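Local coordinates for imidazoleglycerol-phosphate dehydratase (Pyrococcus furiosus, PDB 5DNL), which catalyses the dehydration of imidazoleglycerol phosphate to imidazoleacetol phosphate, the sixth step of histidine biosynthesis, at residues R3-T8 against W55-I60. Sequence-based numbering, arbitrary orientation.
Sequences RTTKET and WEDIGI. With MN (manganese (II) ion), chain D; 5DL ([(2S)-2-hydroxy-3-(1H-1,2,4-triazol-1-yl)propyl]phosphonic acid), chain F.
The hairpin turn joining strand 2-4 to strand 8-14 lies against helix 51-69 beside the manganese site, and the buried carboxylate of D57 ties the two together. T8 OG1 donates to the anti lone pair of D57 OD2 (2.6 Å), and R3 NH1 forms a salt bridge to D57 OD2 at 3.2 Å. R3 reaches across with CG anti to the backbone N (chi1 -176°) and the chain extended to NE; chi4 of -86° then turns the guanidinium, whose plane stands 62° from the carboxylate, so the pairing is not a flat, two-pronged one. Within the turn, T5 OG1 accepts from the backbone N of E7, an ST turn, and from that of T8, an ST motif.

One water bridges R3 NH2 and D57 OD1; a second donates to both D57 OD2 and E7 OE1 while accepting from T5 OG1. With E7 OE1 only 4.5 Å from D57 OD2, this water and the arginine would probably ease the repulsion between the acids. An alanine in place of D57 would probably loosen R3 and T8 from the helix, since T8 OG1 loses its acceptor, R3 its salt-bridge partner and each bridging water one ligand.

I60 supplies the van der Waals side: CD1 sits over one guanidinium face, and CG2 packs against R3 CD at 3.8 Å. On the active-site side, E56 OE1 binds manganese with H52 and E121 of the same chain and H146 of a third subunit, the inhibitor's N4 and a water completing the site, while E7 OE2 lies 2.8 Å from the inhibitor hydroxyl O13.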
ATOM      1  N   ARG A   3     -25.381 -49.420 -12.015  1.00 18.25           N
ATOM      2  CA  ARG A   3     -25.994 -48.167 -12.409  1.00 18.96           C
ATOM      3  C   ARG A   3     -25.659 -47.935 -13.861  1.00 16.87           C
ATOM      4  O   ARG A   3     -24.480 -47.928 -14.225  1.00 17.38           O
ATOM      5  CB  ARG A   3     -25.491 -47.013 -11.546  1.00 19.34           C
ATOM      6  CG  ARG A   3     -26.165 -45.690 -11.839  1.00 20.68           C
ATOM      7  CD  ARG A   3     -25.609 -44.574 -10.958  1.00 20.92           C
ATOM      8  NE  ARG A   3     -26.182 -43.255 -11.227  1.00 19.72           N
ATOM      9  CZ  ARG A   3     -25.761 -42.397 -12.156  1.00 16.32           C
ATOM     10  NH1 ARG A   3     -24.786 -42.696 -12.999  1.00 17.86           N
ATOM     11  NH2 ARG A   3     -26.357 -41.213 -12.265  1.00 21.79           N
ATOM     12  N   THR A   4     -26.686 -47.754 -14.689  1.00 17.06           N
ATOM     13  CA  THR A   4     -26.502 -47.633 -16.121  1.00 18.40           C
ATOM     14  C   THR A   4     -27.218 -46.403 -16.650  1.00 16.84           C
ATOM     15  O   THR A   4     -28.397 -46.194 -16.372  1.00 19.69           O
ATOM     16  CB  THR A   4     -27.048 -48.883 -16.852  1.00 21.04           C
ATOM     17  OG1 THR A   4     -26.529 -50.067 -16.222  1.00 22.73           O
ATOM     18  CG2 THR A   4     -26.666 -48.864 -18.330  1.00 22.85           C
ATOM     19  N   THR A   5     -26.487 -45.576 -17.385  1.00 15.77           N
ATOM     20  CA  THR A   5     -27.067 -44.461 -18.121  1.00 17.90           C
ATOM     21  C   THR A   5     -26.596 -44.556 -19.553  1.00 15.99           C
ATOM     22  O   THR A   5     -25.836 -45.465 -19.914  1.00 18.74           O
ATOM     23  CB  THR A   5     -26.655 -43.074 -17.540  1.00 17.22           C
ATOM     24  OG1 THR A   5     -25.301 -42.796 -17.877  1.00 17.48           O
ATOM     25  CG2 THR A   5     -26.834 -43.022 -16.032  1.00 17.97           C
ATOM     26  N   LYS A   6     -26.995 -43.594 -20.377  1.00 16.91           N
ATOM     27  CA  LYS A   6     -26.444 -43.504 -21.723  1.00 15.90           C
ATOM     28  C   LYS A   6     -24.961 -43.107 -21.758  1.00 16.40           C
ATOM     29  O   LYS A   6     -24.330 -43.241 -22.804  1.00 19.02           O
ATOM     30  CB  LYS A   6     -27.265 -42.541 -22.591  1.00 18.01           C
ATOM     31  CG  LYS A   6     -28.698 -43.012 -22.806  1.00 19.12           C
ATOM     32  CD  LYS A   6     -29.507 -42.050 -23.660  1.00 23.74           C
ATOM     33  CE  LYS A   6     -30.935 -42.532 -23.833  1.00 42.38           C
ATOM     34  NZ  LYS A   6     -31.737 -41.607 -24.682  1.00 53.12           N
ATOM     35  N   GLU A   7     -24.415 -42.610 -20.639  1.00 15.69           N
ATOM     36  CA  GLU A   7     -23.008 -42.198 -20.537  1.00 17.96           C
ATOM     37  C   GLU A   7     -22.086 -43.267 -19.965  1.00 15.71           C
ATOM     38  O   GLU A   7     -20.946 -43.415 -20.416  1.00 17.04           O
ATOM     39  CB  GLU A   7     -22.914 -40.949 -19.639  1.00 15.69           C
ATOM     40  CG  GLU A   7     -23.667 -39.746 -20.182  1.00 16.97           C
ATOM     41  CD  GLU A   7     -23.804 -38.615 -19.185  1.00 15.86           C
ATOM     42  OE1 GLU A   7     -23.472 -38.787 -18.008  1.00 16.91           O
ATOM     43  OE2 GLU A   7     -24.282 -37.534 -19.600  1.00 16.73           O
ATOM     44  N   THR A   8     -22.555 -43.965 -18.940  1.00 14.84           N
ATOM     45  CA  THR A   8     -21.722 -44.911 -18.180  1.00 14.10           C
ATOM     46  C   THR A   8     -22.497 -46.171 -17.793  1.00 15.84           C
ATOM     47  O   THR A   8     -23.721 -46.142 -17.689  1.00 17.09           O
ATOM     48  CB  THR A   8     -21.158 -44.312 -16.867  1.00 16.73           C
ATOM     49  OG1 THR A   8     -22.239 -43.991 -15.996  1.00 17.30           O
ATOM     50  CG2 THR A   8     -20.314 -43.067 -17.132  1.00 19.98           C
ATOM     51  N   TRP A  55     -15.797 -40.796 -13.107  1.00 11.61           N
ATOM     52  CA  TRP A  55     -15.438 -40.535 -11.703  1.00 11.85           C
ATOM     53  C   TRP A  55     -16.668 -40.260 -10.830  1.00 11.13           C
ATOM     54  O   TRP A  55     -16.794 -40.766  -9.715  1.00 12.63           O
ATOM     55  CB  TRP A  55     -14.384 -39.412 -11.587  1.00 12.74           C
ATOM     56  CG  TRP A  55     -12.986 -39.852 -11.948  1.00 11.50           C
ATOM     57  CD1 TRP A  55     -12.568 -40.368 -13.148  1.00 13.76           C
ATOM     58  CD2 TRP A  55     -11.829 -39.842 -11.091  1.00 11.45           C
ATOM     59  NE1 TRP A  55     -11.231 -40.662 -13.088  1.00 12.03           N
ATOM     60  CE2 TRP A  55     -10.753 -40.353 -11.846  1.00 10.85           C
ATOM     61  CE3 TRP A  55     -11.594 -39.429  -9.764  1.00 14.06           C
ATOM     62  CZ2 TRP A  55      -9.471 -40.474 -11.321  1.00 11.99           C
ATOM     63  CZ3 TRP A  55     -10.321 -39.545  -9.252  1.00 13.05           C
ATOM     64  CH2 TRP A  55      -9.279 -40.069 -10.027  1.00 12.77           C
ATOM     65  N   GLU A  56     -17.558 -39.413 -11.332  1.00 10.67           N
ATOM     66  CA  GLU A  56     -18.781 -39.079 -10.612  1.00 12.85           C
ATOM     67  C   GLU A  56     -19.651 -40.327 -10.458  1.00 11.37           C
ATOM     68  O   GLU A  56     -20.146 -40.594  -9.362  1.00 13.68           O
ATOM     69  CB  GLU A  56     -19.540 -38.000 -11.379  1.00 12.16           C
ATOM     70  CG  GLU A  56     -20.914 -37.714 -10.817  1.00 14.59           C
ATOM     71  CD  GLU A  56     -21.528 -36.448 -11.362  1.00 14.88           C
ATOM     72  OE1 GLU A  56     -20.910 -35.794 -12.234  1.00 13.06           O
ATOM     73  OE2 GLU A  56     -22.653 -36.130 -10.932  1.00 13.96           O
ATOM     74  N   ASP A  57     -19.858 -41.073 -11.549  1.00 12.28           N
ATOM     75  CA  ASP A  57     -20.793 -42.189 -11.498  1.00 13.22           C
ATOM     76  C   ASP A  57     -20.253 -43.382 -10.695  1.00 12.95           C
ATOM     77  O   ASP A  57     -21.019 -44.090 -10.048  1.00 13.10           O
ATOM     78  CB  ASP A  57     -21.188 -42.574 -12.905  1.00 13.46           C
ATOM     79  CG  ASP A  57     -21.977 -41.468 -13.618  1.00 20.57           C
ATOM     80  OD1 ASP A  57     -22.216 -40.357 -13.048  1.00 18.54           O
ATOM     81  OD2 ASP A  57     -22.362 -41.710 -14.774  1.00 18.95           O
ATOM     82  N   ILE A  58     -18.937 -43.552 -10.701  1.00 11.70           N
ATOM     83  CA  ILE A  58     -18.263 -44.470  -9.778  1.00 12.51           C
ATOM     84  C   ILE A  58     -18.542 -44.057  -8.347  1.00 14.51           C
ATOM     85  O   ILE A  58     -18.886 -44.888  -7.488  1.00 13.62           O
ATOM     86  CB  ILE A  58     -16.743 -44.541 -10.081  1.00 13.10           C
ATOM     87  CG1 ILE A  58     -16.477 -45.408 -11.322  1.00 16.39           C
ATOM     88  CG2 ILE A  58     -15.930 -45.009  -8.874  1.00 17.54           C
ATOM     89  CD1 ILE A  58     -16.518 -46.908 -11.094  1.00 18.86           C
ATOM     90  N   GLY A  59     -18.401 -42.767  -8.050  1.00 12.41           N
ATOM     91  CA  GLY A  59     -18.693 -42.308  -6.711  1.00 12.11           C
ATOM     92  C   GLY A  59     -20.132 -42.613  -6.311  1.00 12.46           C
ATOM     93  O   GLY A  59     -20.377 -43.117  -5.223  1.00 12.41           O
ATOM     94  N   ILE A  60     -21.076 -42.294  -7.196  1.00 11.95           N
ATOM     95  CA  ILE A  60     -22.491 -42.556  -6.915  1.00 11.10           C
ATOM     96  C   ILE A  60     -22.725 -44.042  -6.669  1.00 13.77           C
ATOM     97  O   ILE A  60     -23.380 -44.392  -5.683  1.00 13.85           O
ATOM     98  CB  ILE A  60     -23.403 -42.070  -8.046  1.00 11.61           C
ATOM     99  CG1 ILE A  60     -23.350 -40.532  -8.205  1.00 13.47           C
ATOM    100  CG2 ILE A  60     -24.838 -42.529  -7.812  1.00 15.07           C
ATOM    101  CD1 ILE A  60     -23.986 -40.000  -9.479  1.00 12.97           C
TER
HETATM  102 MN    MN D 201     -20.582 -33.646 -12.501  1.00 11.80          MN
HETATM  103  N1  5DL F 203     -21.968 -33.827 -16.724  1.00 11.97           N
HETATM  104  C3  5DL F 203     -22.997 -33.669 -14.730  1.00 12.90           C
HETATM  105  N2  5DL F 203     -23.161 -33.696 -16.058  1.00 13.12           N
HETATM  106  C8  5DL F 203     -26.281 -34.564 -18.109  1.00 13.18           C
HETATM  107  C7  5DL F 203     -24.882 -34.789 -17.533  1.00 12.05           C
HETATM  108  C6  5DL F 203     -24.465 -33.584 -16.703  1.00 12.48           C
HETATM  109  C5  5DL F 203     -21.079 -33.882 -15.726  1.00 12.13           C
HETATM  110  O10 5DL F 203     -27.459 -35.259 -15.804  1.00 13.39           O
HETATM  111  P9  5DL F 203     -27.606 -34.265 -16.906  1.00 12.51           P
HETATM  112  O11 5DL F 203     -28.903 -34.380 -17.668  1.00 12.95           O
HETATM  113  O12 5DL F 203     -27.482 -32.843 -16.377  1.00 12.83           O
HETATM  114  O13 5DL F 203     -23.918 -34.998 -18.576  1.00 14.16           O
HETATM  115  N4  5DL F 203     -21.654 -33.791 -14.505  1.00 13.69           N
HETATM  116  O   HOH W   1     -24.637 -39.330 -13.664  1.00 19.84           O
HETATM  117  O   HOH W   2     -24.220 -40.880 -16.384  1.00 18.19           O
HETATM  118  O   HOH W   3     -22.637 -33.599 -11.707  1.00 13.58           O